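Local coordinates for protein kinase A regulatory subunit, putative (Trypanosoma cruzi, PDB 6FTF) that probably controls the kinase as the regulatory subunit of a cAMP-independent protein kinase A, binding the nucleoside analogue 7-cyano-7-deazainosine at two sites, at residues Leu236-Asn241 with Arg262-Cys267; Glu113-Thr118 with Leu144-Ala149. One frame throughout, in Å; residues are numbered along the deposited sequence.

Contact 1: residues Leu236-Asn241 with Arg262-Cys267. With 7CI (7-cyano-7-deazainosine), chain E.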
loop_
_atom_site.group_PDB
_atom_site.type_symbol
_atom_site.label_atom_id
_atom_site.label_comp_id
_atom_site.label_asym_id
_atom_site.label_seq_id
_atom_site.Cartn_x
_atom_site.Cartn_y
_atom_site.Cartn_z
ATOM N N LEU A 236 -7.673 4.729 12.505
ATOM C CA LEU A 236 -7.615 4.370 13.920
ATOM C C LEU A 236 -7.719 2.868 14.100
ATOM O O LEU A 236 -7.004 2.269 14.920
ATOM C CB LEU A 236 -8.722 5.065 14.707
ATOM C CG LEU A 236 -8.687 6.589 14.695
ATOM C CD1 LEU A 236 -9.795 7.140 15.570
ATOM C CD2 LEU A 236 -7.333 7.136 15.162
ATOM N N GLU A 237 -8.605 2.243 13.346
ATOM C CA GLU A 237 -8.779 0.800 13.418
ATOM C C GLU A 237 -7.523 0.067 12.988
ATOM O O GLU A 237 -7.249 -1.035 13.484
ATOM C CB GLU A 237 -9.951 0.393 12.533
ATOM C CG GLU A 237 -11.310 0.871 13.047
ATOM C CD GLU A 237 -11.548 2.372 12.959
ATOM O OE1 GLU A 237 -11.089 3.015 11.979
ATOM O OE2 GLU A 237 -12.211 2.924 13.873
ATOM N N PHE A 238 -6.791 0.642 12.026
ATOM C CA PHE A 238 -5.561 0.034 11.525
ATOM C C PHE A 238 -4.455 0.129 12.565
ATOM O O PHE A 238 -3.628 -0.792 12.686
ATOM C CB PHE A 238 -5.043 0.761 10.283
ATOM C CG PHE A 238 -5.898 0.679 9.039
ATOM C CD1 PHE A 238 -7.181 0.135 8.991
ATOM C CD2 PHE A 238 -5.347 1.173 7.864
ATOM C CE1 PHE A 238 -7.883 0.108 7.779
ATOM C CE2 PHE A 238 -6.015 1.128 6.681
ATOM C CZ PHE A 238 -7.287 0.610 6.632
ATOM N N LEU A 239 -4.398 1.249 13.290
ATOM C CA LEU A 239 -3.368 1.478 14.301
ATOM C C LEU A 239 -3.604 0.616 15.526
ATOM O O LEU A 239 -2.649 0.092 16.117
ATOM C CB LEU A 239 -3.365 2.948 14.723
ATOM C CG LEU A 239 -2.889 3.926 13.645
ATOM C CD1 LEU A 239 -3.163 5.346 14.066
ATOM C CD2 LEU A 239 -1.403 3.767 13.340
ATOM N N ASN A 240 -4.866 0.487 15.954
ATOM C CA ASN A 240 -5.189 -0.084 17.254
ATOM C C ASN A 240 -5.989 -1.375 17.162
ATOM O O ASN A 240 -6.427 -1.898 18.194
ATOM C CB ASN A 240 -5.853 0.975 18.125
ATOM C CG ASN A 240 -4.884 2.074 18.511
ATOM O OD1 ASN A 240 -3.705 1.790 18.790
ATOM N ND2 ASN A 240 -5.343 3.315 18.540
ATOM N N ASN A 241 -6.154 -1.921 15.964
ATOM C CA ASN A 241 -6.680 -3.270 15.756
ATOM C C ASN A 241 -8.047 -3.484 16.409
ATOM O O ASN A 241 -8.251 -4.402 17.212
ATOM C CB ASN A 241 -5.677 -4.317 16.237
ATOM C CG ASN A 241 -4.453 -4.372 15.386
ATOM O OD1 ASN A 241 -4.528 -4.366 14.166
ATOM N ND2 ASN A 241 -3.303 -4.428 16.030
ATOM N N ARG A 262 -4.479 -3.940 3.779
ATOM C CA ARG A 262 -3.356 -4.828 3.480
ATOM C C ARG A 262 -2.136 -4.080 2.964
ATOM O O ARG A 262 -1.028 -4.626 3.024
ATOM C CB ARG A 262 -3.765 -5.928 2.497
ATOM C CG ARG A 262 -4.157 -5.458 1.118
ATOM C CD ARG A 262 -5.011 -6.507 0.372
ATOM N NE ARG A 262 -5.628 -6.028 -0.881
ATOM C CZ ARG A 262 -5.179 -6.290 -2.109
ATOM N NH1 ARG A 262 -4.081 -7.014 -2.298
ATOM N NH2 ARG A 262 -5.824 -5.824 -3.166
ATOM N N HIS A 263 -2.310 -2.853 2.473
ATOM C CA HIS A 263 -1.214 -2.051 1.952
ATOM C C HIS A 263 -0.777 -0.965 2.914
ATOM O O HIS A 263 0.161 -0.220 2.610
ATOM C CB HIS A 263 -1.634 -1.436 0.630
ATOM C CG HIS A 263 -1.949 -2.454 -0.408
ATOM N ND1 HIS A 263 -3.149 -2.493 -1.073
ATOM C CD2 HIS A 263 -1.229 -3.518 -0.856
ATOM C CE1 HIS A 263 -3.151 -3.517 -1.910
ATOM N NE2 HIS A 263 -2.000 -4.162 -1.785
ATOM N N PHE A 264 -1.390 -0.879 4.090
ATOM C CA PHE A 264 -1.126 0.227 5.005
ATOM C C PHE A 264 0.324 0.246 5.456
ATOM O O PHE A 264 0.976 1.291 5.436
ATOM C CB PHE A 264 -2.077 0.110 6.198
ATOM C CG PHE A 264 -1.870 1.138 7.267
ATOM C CD1 PHE A 264 -2.194 2.463 7.051
ATOM C CD2 PHE A 264 -1.408 0.765 8.518
ATOM C CE1 PHE A 264 -2.030 3.406 8.049
ATOM C CE2 PHE A 264 -1.261 1.704 9.521
ATOM C CZ PHE A 264 -1.567 3.027 9.279
ATOM N N GLU A 265 0.837 -0.898 5.909
ATOM C CA GLU A 265 2.206 -0.943 6.411
ATOM C C GLU A 265 3.197 -0.502 5.341
ATOM O O GLU A 265 4.079 0.331 5.593
ATOM C CB GLU A 265 2.528 -2.357 6.894
ATOM C CG GLU A 265 3.895 -2.484 7.536
ATOM C CD GLU A 265 4.004 -1.659 8.803
ATOM O OE1 GLU A 265 3.001 -1.584 9.547
ATOM O OE2 GLU A 265 5.083 -1.080 9.053
ATOM N N MET A 266 3.056 -1.029 4.127
ATOM C CA MET A 266 4.035 -0.713 3.094
ATOM C C MET A 266 3.987 0.757 2.716
ATOM O O MET A 266 5.034 1.393 2.553
ATOM C CB MET A 266 3.862 -1.586 1.852
ATOM C CG MET A 266 4.839 -1.206 0.733
ATOM S SD MET A 266 5.090 -2.498 -0.516
ATOM C CE MET A 266 5.744 -1.467 -1.793
ATOM N N CYS A 267 2.803 1.316 2.557
ATOM C CA CYS A 267 2.614 2.658 1.991
ATOM C C CYS A 267 2.771 3.751 3.034
ATOM O O CYS A 267 3.254 4.851 2.748
ATOM C CB CYS A 267 1.186 2.797 1.473
ATOM S SG CYS A 267 0.834 1.805 0.070
HETATM C C1 7CI E . -12.717 8.465 12.651
HETATM N N1 7CI E . -12.903 8.701 14.133
HETATM O O1 7CI E . -13.694 7.558 12.191
HETATM C C2 7CI E . -12.627 9.841 14.741
HETATM N N2 7CI E . -12.185 11.009 14.217
HETATM O O2 7CI E . -10.931 8.244 11.114
HETATM C C3 7CI E . -12.066 12.068 15.044
HETATM N N3 7CI E . -12.302 11.939 16.421
HETATM O O3 7CI E . -10.701 5.651 11.672
HETATM C C4 7CI E . -12.712 10.756 16.974
HETATM N N4 7CI E . -14.057 7.036 18.423
HETATM C C5 7CI E . -12.924 9.649 16.126
HETATM O O5 7CI E . -12.856 10.725 18.230
HETATM C C6 7CI E . -13.389 8.276 16.290
HETATM C C7 7CI E . -13.355 7.762 15.001
HETATM C C8 7CI E . -13.755 7.607 17.457
HETATM C C9 7CI E . -11.399 7.841 12.347
HETATM C C10 7CI E . -11.699 6.433 12.395
HETATM C C11 7CI E . -13.064 6.394 11.673
HETATM C C12 7CI E . -13.943 5.124 12.015
HETATM O O4 7CI E . -13.956 4.908 13.383
#
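Two phenylalanines reach each other through different first torsions: the ring of Phe238 stands anti to its own carbonyl carbon (chi1 -66°), that of Phe264 opposite its backbone N (chi1 177°). They join helix 235-240, the short helix of the phosphate-binding cassette in the second cyclic nucleotide-binding domain, to helix 264-268, which follows the last strand of the beta barrel. With centroids 5.1 Å apart and planes at 74°, the rings make a T-shaped pair in which Phe238 supplies the edge and Phe264 the face. The leading atom is Phe238 CD2, 3.5 Å from Phe264 CD1 and over the rim of the ring, not its middle. The more central part of that face is taken by Phe238 CB, 4.1 Å from the Phe264 centroid in a CH-pi contact. Leu239 comes to the edge instead, its CD2 methyl 4.1 Å from Phe264 CZ. Leu275 of helix 272-275 touches both Leu239 and Phe264, extending this apolar packing. The residues just ahead of Phe238 on the same helix serve the ligand, so one helix carries both the Phe264 packing and part of the pocket wall. Leu236 puts its CD1 methyl 3.7 Å from C7 of 7-cyano-7-deazainosine. The bent chain of Glu237 presents both carboxylate oxygens to the ribose: OE2 accepts from the 5'-hydroxyl O4 at 2.7 Å, and also takes a weak bond from Val245 N. The 3'-hydroxyl O3 is gripped twice, donating to Glu237 OE1 at 2.7 Å while accepting from Leu236 N at 3.3 Å.

Contact 2: residues Glu113-Thr118 with Leu144-Ala149. With 7CI (7-cyano-7-deazainosine), chain F.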
loop_
_atom_site.group_PDB
_atom_site.type_symbol
_atom_site.label_atom_id
_atom_site.label_comp_id
_atom_site.label_asym_id
_atom_site.label_seq_id
_atom_site.Cartn_x
_atom_site.Cartn_y
_atom_site.Cartn_z
ATOM N N GLU A 113 12.938 0.008 -13.143
ATOM C CA GLU A 113 13.464 -0.330 -14.449
ATOM C C GLU A 113 12.410 -0.976 -15.337
ATOM O O GLU A 113 12.378 -0.722 -16.545
ATOM C CB GLU A 113 14.631 -1.286 -14.258
ATOM C CG GLU A 113 15.843 -0.646 -13.599
ATOM C CD GLU A 113 15.695 -0.313 -12.118
ATOM O OE1 GLU A 113 14.874 -0.955 -11.406
ATOM O OE2 GLU A 113 16.412 0.589 -11.648
ATOM N N LEU A 114 11.563 -1.839 -14.767
ATOM C CA LEU A 114 10.527 -2.507 -15.551
ATOM C C LEU A 114 9.394 -1.564 -15.920
ATOM O O LEU A 114 8.879 -1.620 -17.040
ATOM C CB LEU A 114 9.999 -3.719 -14.791
ATOM C CG LEU A 114 10.972 -4.885 -14.690
ATOM C CD1 LEU A 114 10.466 -5.917 -13.714
ATOM C CD2 LEU A 114 11.190 -5.498 -16.042
ATOM N N MET A 115 8.996 -0.693 -15.000
ATOM C CA MET A 115 7.897 0.223 -15.274
ATOM C C MET A 115 8.300 1.288 -16.290
ATOM O O MET A 115 7.479 1.700 -17.119
ATOM C CB MET A 115 7.437 0.857 -13.959
ATOM C CG MET A 115 6.092 1.590 -14.023
ATOM S SD MET A 115 5.513 2.259 -12.431
ATOM C CE MET A 115 5.048 0.771 -11.537
ATOM N N TYR A 116 9.540 1.764 -16.227
ATOM C CA TYR A 116 9.969 2.907 -17.026
ATOM C C TYR A 116 11.005 2.562 -18.091
ATOM O O TYR A 116 11.506 3.470 -18.777
ATOM C CB TYR A 116 10.471 4.013 -16.095
ATOM C CG TYR A 116 9.392 4.499 -15.146
ATOM C CD1 TYR A 116 8.299 5.201 -15.623
ATOM C CD2 TYR A 116 9.455 4.256 -13.782
ATOM C CE1 TYR A 116 7.290 5.637 -14.765
ATOM C CE2 TYR A 116 8.471 4.699 -12.938
ATOM C CZ TYR A 116 7.401 5.385 -13.431
ATOM O OH TYR A 116 6.477 5.797 -12.530
ATOM N N ASP A 117 11.334 1.281 -18.247
ATOM C CA ASP A 117 12.162 0.787 -19.349
ATOM C C ASP A 117 13.497 1.525 -19.415
ATOM O O ASP A 117 13.826 2.202 -20.390
ATOM C CB ASP A 117 11.417 0.837 -20.689
ATOM C CG ASP A 117 12.063 -0.045 -21.747
ATOM O OD1 ASP A 117 12.636 -1.095 -21.382
ATOM O OD2 ASP A 117 11.997 0.313 -22.940
ATOM N N THR A 118 14.278 1.371 -18.358
ATOM C CA THR A 118 15.557 2.051 -18.269
ATOM C C THR A 118 16.571 1.132 -17.594
ATOM O O THR A 118 16.186 0.229 -16.837
ATOM C CB THR A 118 15.368 3.367 -17.490
ATOM O OG1 THR A 118 16.487 4.244 -17.685
ATOM C CG2 THR A 118 15.122 3.111 -15.993
ATOM N N LEU A 144 1.044 -8.934 -17.368
ATOM C CA LEU A 144 0.039 -9.302 -16.382
ATOM C C LEU A 144 -0.037 -8.390 -15.173
ATOM O O LEU A 144 -1.079 -8.373 -14.500
ATOM C CB LEU A 144 0.281 -10.727 -15.882
ATOM C CG LEU A 144 0.288 -11.832 -16.929
ATOM C CD1 LEU A 144 0.352 -13.154 -16.206
ATOM C CD2 LEU A 144 -0.935 -11.773 -17.833
ATOM N N VAL A 145 1.014 -7.661 -14.844
ATOM C CA VAL A 145 1.050 -6.883 -13.616
ATOM C C VAL A 145 0.902 -5.394 -13.877
ATOM O O VAL A 145 0.080 -4.727 -13.250
ATOM C CB VAL A 145 2.329 -7.174 -12.816
ATOM C CG1 VAL A 145 2.331 -6.357 -11.516
ATOM C CG2 VAL A 145 2.452 -8.649 -12.525
ATOM N N MET A 146 1.707 -4.852 -14.780
ATOM C CA MET A 146 1.873 -3.405 -14.836
ATOM C C MET A 146 0.547 -2.687 -15.078
ATOM O O MET A 146 0.239 -1.689 -14.413
ATOM C CB MET A 146 2.881 -3.060 -15.916
ATOM C CG MET A 146 3.105 -1.583 -16.024
ATOM S SD MET A 146 4.531 -1.242 -17.035
ATOM C CE MET A 146 4.397 0.536 -17.188
ATOM N N GLY A 147 -0.231 -3.154 -16.043
ATOM C CA GLY A 147 -1.552 -2.590 -16.234
ATOM C C GLY A 147 -1.495 -1.093 -16.390
ATOM O O GLY A 147 -0.674 -0.564 -17.148
ATOM N N THR A 148 -2.366 -0.404 -15.654
ATOM C CA THR A 148 -2.488 1.045 -15.716
ATOM C C THR A 148 -1.645 1.760 -14.662
ATOM O O THR A 148 -2.019 2.844 -14.208
ATOM C CB THR A 148 -3.960 1.451 -15.619
ATOM O OG1 THR A 148 -4.528 0.893 -14.433
ATOM C CG2 THR A 148 -4.743 0.983 -16.859
ATOM N N ALA A 149 -0.491 1.200 -14.301
ATOM C CA ALA A 149 0.316 1.757 -13.222
ATOM C C ALA A 149 0.672 3.214 -13.462
ATOM O O ALA A 149 0.651 4.024 -12.532
ATOM C CB ALA A 149 1.596 0.951 -13.036
HETATM C C1 7CI F . 15.058 0.857 -5.934
HETATM N N1 7CI F . 15.184 2.348 -5.905
HETATM O O1 7CI F . 16.267 0.316 -6.444
HETATM C C2 7CI F . 14.715 3.117 -4.920
HETATM N N2 7CI F . 14.019 2.789 -3.803
HETATM O O2 7CI F . 13.421 -0.747 -6.339
HETATM C C3 7CI F . 13.639 3.780 -2.978
HETATM N N3 7CI F . 13.963 5.114 -3.263
HETATM O O3 7CI F . 13.974 -0.737 -8.897
HETATM C C4 7CI F . 14.657 5.457 -4.381
HETATM N N4 7CI F . 16.826 6.436 -7.812
HETATM C C5 7CI F . 15.068 4.461 -5.266
HETATM O O5 7CI F . 14.894 6.687 -4.561
HETATM C C6 7CI F . 15.808 4.436 -6.510
HETATM C C7 7CI F . 15.854 3.073 -6.836
HETATM C C8 7CI F . 16.365 5.530 -7.220
HETATM C C9 7CI F . 13.995 0.399 -6.822
HETATM C C10 7CI F . 14.685 0.188 -8.066
HETATM C C11 7CI F . 15.991 -0.428 -7.611
HETATM C C12 7CI F . 17.176 -0.275 -8.666
HETATM O O4 7CI F . 17.244 1.059 -9.124
#
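Met115 and Met146 bring the two backbones to a CA-CA separation of 7.0 Å, the first near the end of helix 111-116 and the second opening a type II' beta turn, Met146 to Ala149, with Gly147 at positive phi (54°). In the first cyclic nucleotide-binding domain, helix 111-116 belongs to the phosphate-binding cassette, and the turn, closed by the bond from Ala149 N to Met146 O at 3.0 Å, leads from helix 138-145 into helix 149-160. The contact packs the cassette helix against this turn. Met146 reaches across through an extended chain: its CG lies opposite its backbone N (chi1 -180°), which carries the terminal methyl to the cassette helix. There CE packs 3.7 Å from Met115 CG and comes to 3.3 Å from Met115 O, so the methyl meets backbone as well as side chain. Met115 has two deposited conformers; in the one described here the chain bends at its last torsion (chi3 -72°) and sets CE 3.8 Å from Ala149 CB. Both side-chain touches of Met115, CG on Met146 and CE on Ala149, rest on that conformer and are correspondingly less certain. Tyr141 of helix 138-145 touches both methionines, and Leu114 as well. Glu113, at the start of the segment, faces the ligand. Its carboxylate takes the ribose of 7-cyano-7-deazainosine with both oxygens, the 3'-hydroxyl O3 donating to OE1 at 2.7 Å. The other oxygen, OE2, accepts from the 5'-hydroxyl O4, also at 2.7 Å, and from the backbone N of Val121.

Overall arrangement
Contacts 1 and 2 lie in different cyclic nucleotide-binding domains. Their cassette helices correspond, each carrying a glutamate that holds a bound 7-cyano-7-deazainosine, and each packs on the helical region after its own barrel, but at different places: the start of helix 264-268 in contact 1, the turn after helix 138-145 in contact 2. They lie in series along the chain, with centres 26 Å apart and nearest atoms about 10 Å apart, so neither touches the other. Contact 1 centres on an edge-to-face aromatic pair and contact 2 on methionine side chains, yet they bury almost the same area, 156 and 158 Å². Contact 1 sits nearer the chain's centre, about 9 Å away against about 17 Å.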